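Local structure of superoxide dismutase (Anaplasma phagocytophilum, 3JS4) at residues A90-A95 and N169-L174; Q97-D102 and Q179-T184. The protein probably catalyses the dismutation of superoxide radicals into oxygen and hydrogen peroxide, using a bound iron ion that is reduced and oxidised in turn. All blocks are in the same frame, centred on the assembly; numbering follows the deposited sequence.

Contact 1: residues A90-A95 and N169-L174; sequences AIFNNA and NADSPL. With NA (sodium ion), chain F.
Phe92 and Ala170 make the packed side of this contact. The methyl group of Ala170 points at the helix and rests on its backbone, with Ala170 CB 3.9 Å from Asn93 O. The Phe92 ring leans over from the helix, its CG anti to the backbone N (chi1 160°). Its far end, CZ, lies 4.3 Å from Ala170 CB. Both residues are buried, and the Phe92 ring packs edge-to-face with His82 and touches Ala81 of helix 74-83.

The other side is looser. Asp171 is partly exposed, and its carboxylate comes up to the rim of the ring. Asp171 OD1 sits near the ring plane, 3.5 Å from Phe92 CZ. The contact probably sets the negative carboxylate beside the weakly positive hydrogens of the ring edge. Ring and carboxylate planes are 48° apart. Asn93 is also partly exposed at this border. No hydrogen bond links the two segments.

Further along 169-174, Ser172 OG accepts from Leu174 N at 3.2 Å, an ST turn. Pro173 O binds the sodium ion at 2.4 Å. The contact joins the helical hairpin domain to the loop after strand 161-168, as in the two-domain fold of iron/manganese superoxide dismutases.

Contact 2: residues Q97-D102 and Q179-T184; sequences QIWNHD and QLPLAT. With NA (sodium ion), chain F; FE (Fe (III) ion), chain E.
The Trp99 indole leaves the backbone with CG opposite N across the CA-CB bond (chi1 -169°), which carries the end of the indole out to the strand. Thr184 has OG1 anti to its own N (chi1 -168°), which leaves CG2 to face the helix. Trp99 CH2, at the far end of the six-membered ring, meets Pro181 CG at 3.9 Å. The two side chains cross at about a right angle, and the proline ring carbon comes obliquely to the indole. Trp99 also stacks on Phe103, one turn further along the helix. Further along the strand, Thr184 CG2 lies 3.9 Å from Asn100 O, a methyl group against a helix carbonyl. The hydroxyl of Thr184 bonds instead to Val151 O on the neighbouring strand.

Helix 89-106 here packs against edge strand 179-186 of the antiparallel three-stranded sheet, part of the C-terminal domain of the iron/manganese superoxide dismutase fold. The strand carries a classic beta bulge, where two strand residues, Leu182 and Ala183, pair with the single residue Leu153.

The far side of the helix holds the iron. His101 NE2 binds it at 2.2 Å, with His45, Asp186, His190 and a water completing the site. His101 ND1 donates to Gln97 O at 2.6 Å, with the acceptor in the ring plane, which probably restrains rotation of the imidazole. Gln97 O also takes the backbone N of His101, from the opposite face of its carbonyl plane. Asn100 ND2 donates to Gln97 OE1 in the carbonyl plane, at 3.1 Å with an N-H...O angle of 159°. That holds the Gln97 amide, whose NE2 bonds to Tyr53 OH and, weakly, to the iron-bound water. At the start of the strand, Gln179 O binds the sodium ion at 2.5 Å.

How the contacts relate
Contacts 1 and 2 follow one another along helix 89-106, with centres about 10 Å apart. They touch directly. Asn100 ND2 of contact 2 is 3.1 Å from Ala170 O of contact 1, a probable hydrogen bond. Ser172 CB packs 3.5 Å from Asn100 OD1, so both ends of that amide meet the loop 169-174. The sodium ion is a second bridge: Pro173 O and Gln179 O both bind it, with Thr176 O and two shared waters. The iron belongs to contact 2 through His101. Contact 1 stands further off, with the Ala170 side chain about 10 Å from the iron and about 8 Å from the His101 side chain.

Contact 1: residues A90-A95 and N169-L174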
loop_
_atom_site.group_PDB
_atom_site.type_symbol
_atom_site.label_atom_id
_atom_site.label_comp_id
_atom_site.label_asym_id
_atom_site.label_seq_id
_atom_site.Cartn_x
_atom_site.Cartn_y
_atom_site.Cartn_z
ATOM N N ALA A 90 -9.942 -15.527 6.981
ATOM C CA ALA A 90 -8.945 -15.085 7.963
ATOM C C ALA A 90 -7.541 -15.121 7.350
ATOM O O ALA A 90 -6.744 -14.218 7.550
ATOM C CB ALA A 90 -9.032 -15.930 9.262
ATOM N N ILE A 91 -7.239 -16.167 6.589
ATOM C CA ILE A 91 -5.952 -16.259 5.920
ATOM C C ILE A 91 -5.801 -15.105 4.920
ATOM O O ILE A 91 -4.763 -14.459 4.874
ATOM C CB ILE A 91 -5.754 -17.633 5.248
ATOM C CG1 ILE A 91 -5.452 -18.699 6.325
ATOM C CG2 ILE A 91 -4.618 -17.565 4.247
ATOM C CD1 ILE A 91 -5.523 -20.170 5.818
ATOM N N PHE A 92 -6.848 -14.846 4.137
ATOM C CA PHE A 92 -6.843 -13.708 3.226
ATOM C C PHE A 92 -6.588 -12.379 3.944
ATOM O O PHE A 92 -5.690 -11.621 3.560
ATOM C CB PHE A 92 -8.145 -13.621 2.421
ATOM C CG PHE A 92 -8.396 -12.247 1.852
ATOM C CD1 PHE A 92 -7.636 -11.785 0.782
ATOM C CD2 PHE A 92 -9.359 -11.400 2.427
ATOM C CE1 PHE A 92 -7.844 -10.497 0.254
ATOM C CE2 PHE A 92 -9.581 -10.097 1.919
ATOM C CZ PHE A 92 -8.815 -9.639 0.829
ATOM N N ASN A 93 -7.386 -12.087 4.968
ATOM C CA ASN A 93 -7.224 -10.831 5.713
ATOM C C ASN A 93 -5.771 -10.625 6.173
ATOM O O ASN A 93 -5.222 -9.522 6.039
ATOM C CB ASN A 93 -8.134 -10.809 6.948
ATOM C CG ASN A 93 -9.615 -10.686 6.606
ATOM O OD1 ASN A 93 -9.994 -10.216 5.525
ATOM N ND2 ASN A 93 -10.463 -11.071 7.564
ATOM N N ASN A 94 -5.161 -11.669 6.752
ATOM C CA ASN A 94 -3.795 -11.535 7.279
ATOM C C ASN A 94 -2.686 -11.483 6.226
ATOM O O ASN A 94 -1.795 -10.613 6.323
ATOM C CB ASN A 94 -3.492 -12.574 8.387
ATOM C CG ASN A 94 -4.304 -12.299 9.647
ATOM O OD1 ASN A 94 -3.902 -11.501 10.496
ATOM N ND2 ASN A 94 -5.495 -12.917 9.737
ATOM N N ALA A 95 -2.744 -12.392 5.242
ATOM C CA ALA A 95 -1.786 -12.387 4.121
ATOM C C ALA A 95 -1.856 -11.069 3.362
ATOM O O ALA A 95 -0.825 -10.471 3.053
ATOM C CB ALA A 95 -2.056 -13.545 3.159
ATOM N N ASN A 169 -10.690 -2.219 3.846
ATOM C CA ASN A 169 -10.131 -3.221 4.751
ATOM C C ASN A 169 -8.820 -3.791 4.218
ATOM O O ASN A 169 -7.837 -3.050 4.170
ATOM C CB ASN A 169 -11.190 -4.271 5.091
ATOM C CG ASN A 169 -12.405 -3.654 5.774
ATOM O OD1 ASN A 169 -12.297 -2.629 6.470
ATOM N ND2 ASN A 169 -13.555 -4.269 5.591
ATOM N N ALA A 170 -8.813 -5.047 3.754
ATOM C CA ALA A 170 -7.580 -5.641 3.213
ATOM C C ALA A 170 -7.530 -5.815 1.680
ATOM O O ALA A 170 -6.530 -6.330 1.153
ATOM C CB ALA A 170 -7.266 -6.999 3.903
ATOM N N ASP A 171 -8.583 -5.388 0.984
ATOM C CA ASP A 171 -8.668 -5.491 -0.474
ATOM C C ASP A 171 -7.540 -4.679 -1.131
ATOM O O ASP A 171 -7.095 -3.668 -0.592
ATOM C CB ASP A 171 -10.038 -4.992 -0.968
ATOM C CG ASP A 171 -11.188 -5.908 -0.553
ATOM O OD1 ASP A 171 -10.960 -6.962 0.079
ATOM O OD2 ASP A 171 -12.342 -5.565 -0.852
ATOM N N SER A 172 -7.087 -5.146 -2.297
ATOM C CA SER A 172 -6.004 -4.508 -3.031
ATOM C C SER A 172 -6.165 -4.809 -4.527
ATOM O O SER A 172 -7.001 -5.668 -4.905
ATOM C CB SER A 172 -4.644 -5.034 -2.573
ATOM O OG SER A 172 -4.422 -6.333 -3.112
ATOM N N PRO A 173 -5.360 -4.124 -5.375
ATOM C CA PRO A 173 -5.355 -4.395 -6.811
ATOM C C PRO A 173 -4.979 -5.830 -7.175
ATOM O O PRO A 173 -5.246 -6.228 -8.299
ATOM C CB PRO A 173 -4.336 -3.370 -7.361
ATOM C CG PRO A 173 -4.516 -2.184 -6.450
ATOM C CD PRO A 173 -4.706 -2.831 -5.074
ATOM N N LEU A 174 -4.394 -6.613 -6.253
ATOM C CA LEU A 174 -4.153 -8.046 -6.523
ATOM C C LEU A 174 -5.449 -8.788 -6.839
ATOM O O LEU A 174 -5.438 -9.850 -7.491
ATOM C CB LEU A 174 -3.447 -8.740 -5.347
ATOM C CG LEU A 174 -2.001 -8.358 -4.992
ATOM C CD1 LEU A 174 -1.527 -9.229 -3.840
ATOM C CD2 LEU A 174 -1.027 -8.461 -6.184
HETATM NA NA NA F . -4.236 -6.485 -10.440
HETATM O O HOH W 1 -3.693 -7.005 -12.603
HETATM O O HOH W 2 -2.075 -7.000 -9.824
#

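Contact 2: residues Q97-D102 and Q179-T184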
loop_
_atom_site.group_PDB
_atom_site.type_symbol
_atom_site.label_atom_id
_atom_site.label_comp_id
_atom_site.label_asym_id
_atom_site.label_seq_id
_atom_site.Cartn_x
_atom_site.Cartn_y
_atom_site.Cartn_z
ATOM N N GLN A 97 -3.026 -8.169 4.430
ATOM C CA GLN A 97 -2.481 -7.072 5.243
ATOM C C GLN A 97 -0.961 -7.080 5.294
ATOM O O GLN A 97 -0.336 -6.005 5.311
ATOM C CB GLN A 97 -3.126 -7.002 6.641
ATOM C CG GLN A 97 -4.603 -6.502 6.599
ATOM C CD GLN A 97 -4.711 -5.038 6.215
ATOM O OE1 GLN A 97 -4.625 -4.675 5.041
ATOM N NE2 GLN A 97 -4.929 -4.191 7.200
ATOM N N ILE A 98 -0.340 -8.267 5.283
ATOM C CA ILE A 98 1.134 -8.284 5.284
ATOM C C ILE A 98 1.657 -7.714 3.962
ATOM O O ILE A 98 2.544 -6.841 3.940
ATOM C CB ILE A 98 1.744 -9.690 5.491
ATOM C CG1 ILE A 98 1.377 -10.284 6.860
ATOM C CG2 ILE A 98 3.277 -9.599 5.360
ATOM C CD1 ILE A 98 1.642 -11.840 6.926
ATOM N N TRP A 99 1.098 -8.221 2.864
ATOM C CA TRP A 99 1.475 -7.773 1.511
ATOM C C TRP A 99 1.249 -6.258 1.378
ATOM O O TRP A 99 2.121 -5.535 0.888
ATOM C CB TRP A 99 0.665 -8.539 0.432
ATOM C CG TRP A 99 1.212 -8.298 -0.997
ATOM C CD1 TRP A 99 2.050 -9.133 -1.716
ATOM C CD2 TRP A 99 0.962 -7.158 -1.847
ATOM N NE1 TRP A 99 2.337 -8.574 -2.941
ATOM C CE2 TRP A 99 1.687 -7.365 -3.051
ATOM C CE3 TRP A 99 0.192 -5.982 -1.708
ATOM C CZ2 TRP A 99 1.669 -6.438 -4.114
ATOM C CZ3 TRP A 99 0.178 -5.054 -2.768
ATOM C CH2 TRP A 99 0.910 -5.303 -3.964
ATOM N N ASN A 100 0.082 -5.774 1.808
ATOM C CA ASN A 100 -0.223 -4.340 1.734
ATOM C C ASN A 100 0.748 -3.453 2.527
ATOM O O ASN A 100 1.144 -2.382 2.068
ATOM C CB ASN A 100 -1.625 -4.058 2.270
ATOM C CG ASN A 100 -2.723 -4.701 1.433
ATOM O OD1 ASN A 100 -2.521 -5.026 0.270
ATOM N ND2 ASN A 100 -3.907 -4.864 2.037
ATOM N N HIS A 101 1.065 -3.854 3.749
ATOM C CA HIS A 101 2.020 -3.087 4.562
ATOM C C HIS A 101 3.429 -3.106 3.950
ATOM O O HIS A 101 4.108 -2.077 3.939
ATOM C CB HIS A 101 2.030 -3.578 6.023
ATOM C CG HIS A 101 0.834 -3.119 6.801
ATOM N ND1 HIS A 101 -0.372 -3.795 6.770
ATOM C CD2 HIS A 101 0.633 -2.019 7.570
ATOM C CE1 HIS A 101 -1.247 -3.156 7.533
ATOM N NE2 HIS A 101 -0.674 -2.061 8.007
ATOM N N ASP A 102 3.859 -4.252 3.418
ATOM C CA ASP A 102 5.181 -4.316 2.770
ATOM C C ASP A 102 5.182 -3.261 1.646
ATOM O O ASP A 102 6.152 -2.511 1.482
ATOM C CB ASP A 102 5.493 -5.705 2.154
ATOM C CG ASP A 102 5.835 -6.796 3.187
ATOM O OD1 ASP A 102 6.111 -6.525 4.376
ATOM O OD2 ASP A 102 5.842 -7.980 2.776
ATOM N N GLN A 179 -4.935 -4.290 -13.444
ATOM C CA GLN A 179 -4.687 -3.149 -12.586
ATOM C C GLN A 179 -3.372 -3.354 -11.821
ATOM O O GLN A 179 -3.313 -4.146 -10.866
ATOM C CB GLN A 179 -5.862 -3.004 -11.620
ATOM C CG GLN A 179 -5.980 -1.663 -10.977
ATOM C CD GLN A 179 -7.211 -1.552 -10.096
ATOM O OE1 GLN A 179 -8.163 -0.836 -10.434
ATOM N NE2 GLN A 179 -7.207 -2.262 -8.966
ATOM N N LEU A 180 -2.308 -2.687 -12.266
ATOM C CA LEU A 180 -0.988 -2.913 -11.682
ATOM C C LEU A 180 -0.740 -1.892 -10.565
ATOM O O LEU A 180 -0.723 -0.693 -10.831
ATOM C CB LEU A 180 0.106 -2.819 -12.758
ATOM C CG LEU A 180 1.564 -2.831 -12.284
ATOM C CD1 LEU A 180 2.069 -4.249 -12.014
ATOM C CD2 LEU A 180 2.461 -2.132 -13.300
ATOM N N PRO A 181 -0.568 -2.365 -9.312
ATOM C CA PRO A 181 -0.344 -1.393 -8.222
ATOM C C PRO A 181 1.053 -0.793 -8.302
ATOM O O PRO A 181 2.012 -1.509 -8.616
ATOM C CB PRO A 181 -0.491 -2.233 -6.942
ATOM C CG PRO A 181 -0.231 -3.655 -7.362
ATOM C CD PRO A 181 -0.619 -3.763 -8.828
ATOM N N LEU A 182 1.155 0.502 -8.007
ATOM C CA LEU A 182 2.420 1.235 -8.063
ATOM C C LEU A 182 2.855 1.826 -6.730
ATOM O O LEU A 182 4.055 1.897 -6.445
ATOM C CB LEU A 182 2.350 2.356 -9.108
ATOM C CG LEU A 182 1.913 1.997 -10.537
ATOM C CD1 LEU A 182 1.768 3.266 -11.405
ATOM C CD2 LEU A 182 2.878 0.990 -11.199
ATOM N N ALA A 183 1.877 2.293 -5.947
ATOM C CA ALA A 183 2.120 2.831 -4.595
ATOM C C ALA A 183 0.827 2.805 -3.804
ATOM O O ALA A 183 -0.263 2.853 -4.389
ATOM C CB ALA A 183 2.666 4.274 -4.665
ATOM N N THR A 184 0.938 2.742 -2.470
ATOM C CA THR A 184 -0.245 2.776 -1.636
ATOM C C THR A 184 -0.024 3.678 -0.418
ATOM O O THR A 184 1.103 3.877 0.038
ATOM C CB THR A 184 -0.720 1.349 -1.185
ATOM O OG1 THR A 184 -2.026 1.416 -0.597
ATOM C CG2 THR A 184 0.233 0.722 -0.163
HETATM NA NA NA F . -4.236 -6.485 -10.440
HETATM FE FE FE E . -1.826 -0.317 8.712
HETATM O O HOH W 3 -3.667 -1.237 7.802
HETATM O O HOH W 1 -3.693 -7.005 -12.603
HETATM O O HOH W 2 -2.075 -7.000 -9.824
#